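Local atomic coordinates of putative monooxygenase (PDB entry 3MCS), a protein that probably acts as a monooxygenase, its chain holding two regions of the antibiotic biosynthesis monooxygenase family. Residues D29-T34 with V204-N209; L42-A47 with I58-N63; I133-V138 with V150-D155. One frame throughout, in Å; residues are numbered along the deposited sequence. Where two conformers were deposited one is given.

Overall arrangement
All three contacts reach the same antiparallel sheet, whose strands come from both ferredoxin-like halves of the chain. Contact 2 is strand on strand: a buried hairpin knit by backbone hydrogen bonds. Contacts 1 and 3 are helix on strand, with no hydrogen bond across either; they lie on opposite sides of the chain's centre, their own centres about 24 Å apart. Contact 3 is buried and apolar, whereas contact 1, partly buried, sets one valine and an amide against a strand that carries its own lysine-glutamate salt bridge. Contacts 1 and 2 share neighbouring strands, and Tyr30 OH hydrogen-bonds Glu60. Between contacts 2 and 3, Phe45, Val59 and Ile61 pack against Tyr151.

Contact 1: residues D29-T34 with V204-N209; sequences DYVNKT and VLKIEN
Val31, Lys206 and Asn32 carry most of this contact, where the helix segment 29-34 runs almost parallel to strand segment 204-209, at 8° and with the axes 8.4 Å apart. Val31 points at the strand. Its CG1, anti to the backbone N, lies obliquely across the aliphatic roots of two strand residues, 4.1 Å from CG of Lys206 and 4.2 Å from CB of Glu208. The next residue, Asn32, lies at about a right angle to the lysine chain: its OD1 rests 3.4 Å from CE of Lys206, next to the ammonium group but without a hydrogen bond to it. This is helix 20-37 of the first ferredoxin-like unit lying on the sheet, and the strand it meets here, 194-209, comes from the far end of the sequence, so the helix covers strands of both halves. A classic beta bulge puts Leu205 and Lys206 together opposite Ala46 of the adjoining strand. The lysine chain leaves anti to its backbone N, then bends at chi2 (69°) and again at chi4, which curls NZ back along the strand to OE2 of Glu208. That salt bridge, 2.8 Å from Lys206 NZ to Glu208 OE2, uses the anti lone pair of the carboxylate; Gln109 adds a weak bond to the same nitrogen. Glu208 is itself bent at chi2, and its CG lies 4.0 Å from OD1 of Asn32.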
# COMPACT_ATOMS: atom_id res chain seq x y z
N ASP A 29 -17.57 -4.91 -0.01
CA ASP A 29 -18.53 -4.07 -0.72
C ASP A 29 -17.87 -2.76 -1.16
O ASP A 29 -18.04 -2.33 -2.29
CB ASP A 29 -19.74 -3.72 0.16
CG ASP A 29 -20.59 -4.93 0.53
OD1 ASP A 29 -20.24 -6.06 0.10
OD2 ASP A 29 -21.61 -4.74 1.26
N TYR A 30 -17.11 -2.14 -0.27
CA TYR A 30 -16.51 -0.83 -0.57
C TYR A 30 -15.56 -0.92 -1.73
O TYR A 30 -15.62 -0.10 -2.66
CB TYR A 30 -15.83 -0.30 0.69
CG TYR A 30 -14.99 0.94 0.54
CD1 TYR A 30 -15.56 2.15 0.21
CD2 TYR A 30 -13.63 0.92 0.80
CE1 TYR A 30 -14.79 3.29 0.09
CE2 TYR A 30 -12.86 2.05 0.71
CZ TYR A 30 -13.44 3.24 0.34
OH TYR A 30 -12.69 4.39 0.24
N VAL A 31 -14.70 -1.93 -1.71
CA VAL A 31 -13.71 -2.11 -2.77
C VAL A 31 -14.39 -2.44 -4.09
O VAL A 31 -14.04 -1.87 -5.12
CB VAL A 31 -12.64 -3.17 -2.38
CG1 VAL A 31 -11.75 -3.48 -3.54
CG2 VAL A 31 -11.81 -2.70 -1.20
N ASN A 32 -15.39 -3.33 -4.03
CA ASN A 32 -16.12 -3.75 -5.24
C ASN A 32 -17.01 -2.68 -5.86
O ASN A 32 -17.15 -2.62 -7.07
CB ASN A 32 -16.97 -5.00 -4.97
CG ASN A 32 -16.14 -6.28 -4.83
OD1 ASN A 32 -14.99 -6.36 -5.27
ND2 ASN A 32 -16.74 -7.29 -4.22
N LYS A 33 -17.62 -1.84 -5.03
CA LYS A 33 -18.53 -0.81 -5.54
C LYS A 33 -17.73 0.37 -6.05
O LYS A 33 -18.12 1.00 -7.02
CB LYS A 33 -19.59 -0.38 -4.51
CG LYS A 33 -20.61 0.64 -5.08
CD LYS A 33 -21.67 1.10 -4.05
CE LYS A 33 -22.71 2.07 -4.66
NZ LYS A 33 -23.53 1.47 -5.76
N THR A 34 -16.59 0.64 -5.43
CA THR A 34 -15.73 1.75 -5.86
C THR A 34 -15.12 1.53 -7.24
O THR A 34 -15.32 2.36 -8.14
CB THR A 34 -14.59 2.02 -4.86
OG1 THR A 34 -15.16 2.51 -3.65
CG2 THR A 34 -13.64 3.07 -5.38
N VAL A 204 -4.30 -10.74 2.69
CA VAL A 204 -5.15 -10.11 1.68
C VAL A 204 -6.66 -10.29 1.93
O VAL A 204 -7.11 -11.36 2.25
CB VAL A 204 -4.76 -10.63 0.28
CG1 VAL A 204 -5.78 -10.26 -0.74
CG2 VAL A 204 -3.41 -10.08 -0.13
N LEU A 205 -7.44 -9.23 1.76
CA LEU A 205 -8.90 -9.27 1.97
C LEU A 205 -9.64 -9.10 0.64
O LEU A 205 -10.40 -9.97 0.24
CB LEU A 205 -9.32 -8.19 2.96
CG LEU A 205 -10.68 -8.45 3.61
CD1 LEU A 205 -10.85 -7.46 4.74
CD2 LEU A 205 -11.85 -8.40 2.62
N LYS A 206 -9.44 -7.98 -0.04
CA LYS A 206 -10.00 -7.78 -1.37
C LYS A 206 -9.14 -6.78 -2.13
O LYS A 206 -8.80 -5.73 -1.59
CB LYS A 206 -11.46 -7.29 -1.31
CG LYS A 206 -12.22 -7.42 -2.65
CD LYS A 206 -12.48 -8.90 -3.02
CE LYS A 206 -13.07 -9.09 -4.45
NZ LYS A 206 -12.13 -8.74 -5.59
N ILE A 207 -8.75 -7.14 -3.35
CA ILE A 207 -7.96 -6.29 -4.24
C ILE A 207 -8.61 -6.16 -5.61
O ILE A 207 -8.98 -7.16 -6.23
CB ILE A 207 -6.55 -6.86 -4.49
CG1 ILE A 207 -5.74 -6.90 -3.21
CG2 ILE A 207 -5.82 -6.02 -5.53
CD1 ILE A 207 -4.42 -7.52 -3.41
N GLU A 208 -8.72 -4.93 -6.08
CA GLU A 208 -9.20 -4.60 -7.44
C GLU A 208 -8.37 -3.43 -7.96
O GLU A 208 -8.14 -2.44 -7.25
CB GLU A 208 -10.69 -4.24 -7.48
CG GLU A 208 -11.63 -5.40 -7.25
CD GLU A 208 -11.62 -6.42 -8.37
OE1 GLU A 208 -11.19 -6.07 -9.50
OE2 GLU A 208 -12.03 -7.58 -8.11
N ASN A 209 -7.88 -3.54 -9.19
CA ASN A 209 -7.12 -2.46 -9.79
C ASN A 209 -7.21 -2.49 -11.32
O ASN A 209 -7.55 -3.53 -11.92
CB ASN A 209 -5.65 -2.46 -9.33
CG ASN A 209 -4.83 -3.62 -9.90
OD1 ASN A 209 -5.36 -4.70 -10.21
ND2 ASN A 209 -3.52 -3.40 -10.02

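Contact 2: residues L42-A47 with I58-N63; sequences LGLFAA and IVEIYN
Phe45 lies over its own strand rather than across the gap: with CG anti to the carbonyl carbon (chi1 -50°), the ring reaches back above Gly43 and turns an edge to the partner strand. Val59 O sits in the ring plane at that edge, 3.4 Å from Phe45 CD1, and Ile61 CG2 stands at the same rim. Phe45 and Val59 cross obliquely, CB to CB at 4.1 Å. The bare backbone of Gly43 lies beneath the tip of the ring. The strands form an antiparallel beta hairpin, with Phe45-Val59 and Gly43-Ile61 as hydrogen-bonded pairs; Val59 N reaches Phe45 O at 2.9 Å. At the hairpin's open end a classic beta bulge sets Leu42 and Gly43 both against Ile61, whose O takes a bond from Leu42 N (2.9 Å) and a weak one from Gly43 N. On the opposite face Leu44 crosses Glu60 obliquely, its CD2 3.9 Å from Glu60 CG. The glutamate, extended beyond CG, ends between two phenols: Tyr62 OH donates to OE1 in the plane of its own ring, though the position of this hydroxyl is less certain, and OE2 is hydrogen-bonded to Tyr30 of helix 20-37.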
# COMPACT_ATOMS: atom_id res chain seq x y z
N LEU A 42 -7.43 4.24 -9.54
CA LEU A 42 -6.41 3.35 -10.14
C LEU A 42 -6.34 1.97 -9.49
O LEU A 42 -5.91 1.00 -10.13
CB LEU A 42 -5.03 4.02 -10.09
CG LEU A 42 -4.83 5.22 -11.02
CD1 LEU A 42 -3.51 5.93 -10.69
CD2 LEU A 42 -4.86 4.81 -12.49
N GLY A 43 -6.75 1.88 -8.23
CA GLY A 43 -6.74 0.64 -7.51
C GLY A 43 -7.02 0.80 -6.03
O GLY A 43 -6.75 1.85 -5.43
N LEU A 44 -7.62 -0.23 -5.44
CA LEU A 44 -7.89 -0.30 -4.00
C LEU A 44 -7.42 -1.65 -3.49
O LEU A 44 -7.63 -2.66 -4.15
CB LEU A 44 -9.37 -0.03 -3.64
CG LEU A 44 -9.65 1.47 -3.52
CD1 LEU A 44 -9.81 2.07 -4.86
CD2 LEU A 44 -10.90 1.72 -2.71
N PHE A 45 -6.77 -1.66 -2.34
CA PHE A 45 -6.19 -2.87 -1.80
C PHE A 45 -6.49 -3.01 -0.32
O PHE A 45 -5.94 -2.28 0.47
CB PHE A 45 -4.69 -2.81 -2.03
CG PHE A 45 -4.32 -2.46 -3.45
CD1 PHE A 45 -4.29 -1.14 -3.87
CD2 PHE A 45 -3.99 -3.44 -4.36
CE1 PHE A 45 -3.96 -0.81 -5.17
CE2 PHE A 45 -3.64 -3.12 -5.67
CZ PHE A 45 -3.63 -1.79 -6.07
N ALA A 46 -7.39 -3.90 0.05
CA ALA A 46 -7.71 -4.13 1.46
C ALA A 46 -6.98 -5.35 1.97
O ALA A 46 -7.05 -6.41 1.36
CB ALA A 46 -9.21 -4.31 1.63
N ALA A 47 -6.27 -5.20 3.08
CA ALA A 47 -5.52 -6.27 3.72
C ALA A 47 -5.72 -6.19 5.22
O ALA A 47 -6.31 -5.24 5.72
CB ALA A 47 -4.05 -6.17 3.38
N ILE A 58 -5.93 -0.31 4.18
CA ILE A 58 -6.53 -0.13 2.88
C ILE A 58 -5.65 0.87 2.15
O ILE A 58 -5.48 1.98 2.61
CB ILE A 58 -7.99 0.38 2.95
CG1 ILE A 58 -8.85 -0.49 3.86
CG2 ILE A 58 -8.62 0.39 1.59
CD1 ILE A 58 -10.32 -0.05 3.93
N VAL A 59 -5.03 0.42 1.07
CA VAL A 59 -4.21 1.25 0.21
C VAL A 59 -5.13 1.71 -0.91
O VAL A 59 -5.72 0.89 -1.57
CB VAL A 59 -3.02 0.47 -0.34
CG1 VAL A 59 -2.16 1.33 -1.27
CG2 VAL A 59 -2.20 -0.08 0.81
N GLU A 60 -5.26 3.02 -1.10
CA GLU A 60 -6.14 3.60 -2.09
C GLU A 60 -5.32 4.51 -2.99
O GLU A 60 -4.57 5.34 -2.49
CB GLU A 60 -7.27 4.40 -1.42
CG GLU A 60 -8.23 3.59 -0.51
CD GLU A 60 -9.45 4.43 0.05
OE1 GLU A 60 -9.65 5.62 -0.24
OE2 GLU A 60 -10.25 3.88 0.80
N ILE A 61 -5.46 4.36 -4.31
CA ILE A 61 -4.69 5.17 -5.27
C ILE A 61 -5.56 5.70 -6.38
O ILE A 61 -6.33 4.97 -7.01
CB ILE A 61 -3.46 4.40 -5.83
CG1 ILE A 61 -2.57 5.34 -6.66
CG2 ILE A 61 -3.90 3.16 -6.58
CD1 ILE A 61 -1.21 4.72 -7.02
N TYR A 62 -5.44 7.01 -6.60
CA TYR A 62 -6.26 7.73 -7.57
C TYR A 62 -5.42 8.52 -8.55
O TYR A 62 -4.26 8.85 -8.30
CB TYR A 62 -7.23 8.66 -6.85
CG TYR A 62 -8.08 7.95 -5.83
CD1 TYR A 62 -7.61 7.75 -4.55
CD2 TYR A 62 -9.33 7.48 -6.15
CE1 TYR A 62 -8.38 7.08 -3.61
CE2 TYR A 62 -10.11 6.82 -5.21
CZ TYR A 62 -9.63 6.63 -3.94
OH TYR A 62 -10.37 5.98 -2.98
N ASN A 63 -6.04 8.87 -9.66
CA ASN A 63 -5.31 9.50 -10.73
C ASN A 63 -4.96 10.94 -10.39
O ASN A 63 -3.90 11.42 -10.81
CB ASN A 63 -6.13 9.39 -12.02
CG ASN A 63 -5.26 9.09 -13.23
OD1 ASN A 63 -4.18 9.66 -13.41
ND2 ASN A 63 -5.75 8.20 -14.09

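Contact 3: residues I133-V138 with V150-D155; sequences IIKNIV and VYLGTD
Helix 127-143 of the second antibiotic biosynthesis monooxygenase region packs on the sheet of its ferredoxin-like fold, and this contact is where it lies along strand 147-155. The two run nearly antiparallel, at 169°, with the segment axes 9.9 Å apart. Leu152 is the main piece: its CG stands anti to the backbone N (chi1 176°), sending the fork of the side chain out towards the helix so that CD1 meets Ile134 and CD2 settles between Ile134 and Val138. CD1 touches Ile134 CD1 tip to tip at 3.6 Å. CD2 lies 3.6 Å from Val138 CG2 and also 4.0 Å from CG2 of Ile134, so the leucine sits obliquely across two residues that are one turn apart. Ile134 reaches it with an extended chain, CG1 anti to the backbone N. Nearer the start of the strand segment, Val138 and Val150 lie alongside each other, pointing in opposite senses, and CG1 of Val138 is 3.6 Å from both CB and CG2 of Val150. Trp162 of strand 161-168 packs on Ile134 and Leu152 as well, continuing the apolar layer onto the neighbouring strand. Lys135 offers its CA to Leu152 CD2, while its amine turns away to a salt bridge with Glu132. Helix and strand are held here mainly by branched aliphatic side chains; the contact is one of apolar burial, with no directional bond across it.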
# COMPACT_ATOMS: atom_id res chain seq x y z
N ILE A 133 18.99 4.97 -3.69
CA ILE A 133 19.22 3.55 -3.47
C ILE A 133 17.91 2.75 -3.49
O ILE A 133 17.76 1.80 -4.26
CB ILE A 133 19.98 3.27 -2.15
CG1 ILE A 133 21.43 3.82 -2.25
CG2 ILE A 133 19.99 1.79 -1.87
CD1 ILE A 133 22.27 3.74 -0.96
N ILE A 134 16.95 3.15 -2.68
CA ILE A 134 15.70 2.40 -2.61
C ILE A 134 14.97 2.47 -3.94
O ILE A 134 14.38 1.47 -4.34
CB ILE A 134 14.79 2.86 -1.44
CG1 ILE A 134 13.66 1.85 -1.24
CG2 ILE A 134 14.25 4.30 -1.64
CD1 ILE A 134 12.84 2.07 0.00
N LYS A 135 15.00 3.61 -4.62
CA LYS A 135 14.32 3.73 -5.91
C LYS A 135 14.77 2.62 -6.85
O LYS A 135 13.93 1.97 -7.45
CB LYS A 135 14.55 5.10 -6.57
CG LYS A 135 13.72 6.28 -6.01
CD LYS A 135 14.26 7.60 -6.59
CE LYS A 135 13.56 8.84 -6.07
NZ LYS A 135 14.24 10.04 -6.60
N ASN A 136 16.09 2.41 -6.93
CA ASN A 136 16.70 1.39 -7.79
C ASN A 136 16.26 -0.01 -7.40
O ASN A 136 15.85 -0.80 -8.25
CB ASN A 136 18.23 1.45 -7.73
CG ASN A 136 18.79 2.73 -8.34
OD1 ASN A 136 18.39 3.16 -9.42
ND2 ASN A 136 19.77 3.31 -7.65
N ILE A 137 16.35 -0.31 -6.10
CA ILE A 137 15.95 -1.61 -5.59
C ILE A 137 14.50 -1.93 -5.88
O ILE A 137 14.18 -3.04 -6.27
CB ILE A 137 16.19 -1.73 -4.08
CG1 ILE A 137 17.69 -1.85 -3.78
CG2 ILE A 137 15.46 -2.95 -3.51
CD1 ILE A 137 18.39 -3.09 -4.40
N VAL A 138 13.62 -0.96 -5.69
CA VAL A 138 12.21 -1.20 -5.92
C VAL A 138 11.96 -1.46 -7.41
O VAL A 138 11.12 -2.30 -7.72
CB VAL A 138 11.34 -0.04 -5.42
CG1 VAL A 138 9.88 -0.31 -5.72
CG2 VAL A 138 11.54 0.14 -3.95
N VAL A 150 4.43 -2.60 -6.92
CA VAL A 150 5.31 -1.91 -6.00
C VAL A 150 4.92 -0.44 -5.98
O VAL A 150 4.97 0.22 -7.02
CB VAL A 150 6.84 -2.06 -6.35
CG1 VAL A 150 7.27 -3.49 -6.26
CG2 VAL A 150 7.17 -1.48 -7.73
N TYR A 151 4.44 0.06 -4.84
CA TYR A 151 4.19 1.49 -4.69
C TYR A 151 5.17 2.01 -3.65
O TYR A 151 5.17 1.55 -2.51
CB TYR A 151 2.76 1.82 -4.25
CG TYR A 151 1.62 1.39 -5.16
CD1 TYR A 151 1.80 1.13 -6.53
CD2 TYR A 151 0.32 1.35 -4.67
CE1 TYR A 151 0.74 0.76 -7.35
CE2 TYR A 151 -0.75 0.99 -5.47
CZ TYR A 151 -0.55 0.70 -6.82
OH TYR A 151 -1.62 0.35 -7.61
N LEU A 152 6.01 2.97 -4.05
CA LEU A 152 7.03 3.54 -3.18
C LEU A 152 6.86 5.04 -3.10
O LEU A 152 6.81 5.72 -4.14
CB LEU A 152 8.43 3.24 -3.72
CG LEU A 152 9.62 3.87 -2.97
CD1 LEU A 152 9.79 3.27 -1.57
CD2 LEU A 152 10.87 3.67 -3.76
N GLY A 153 6.80 5.57 -1.89
CA GLY A 153 6.66 7.01 -1.71
C GLY A 153 7.06 7.49 -0.34
O GLY A 153 7.44 6.70 0.52
N THR A 154 6.98 8.81 -0.13
CA THR A 154 7.35 9.42 1.13
C THR A 154 6.14 10.10 1.76
O THR A 154 5.30 10.67 1.08
CB THR A 154 8.52 10.40 0.92
OG1 THR A 154 8.16 11.41 -0.03
CG2 THR A 154 9.75 9.65 0.40
N ASP A 155 6.04 10.01 3.07
CA ASP A 155 4.92 10.59 3.76
C ASP A 155 4.97 12.13 3.58
O ASP A 155 6.04 12.75 3.64
CB ASP A 155 4.93 10.16 5.22
CG ASP A 155 3.65 10.53 5.96
OD1 ASP A 155 3.18 11.67 5.81
OD2 ASP A 155 3.11 9.67 6.70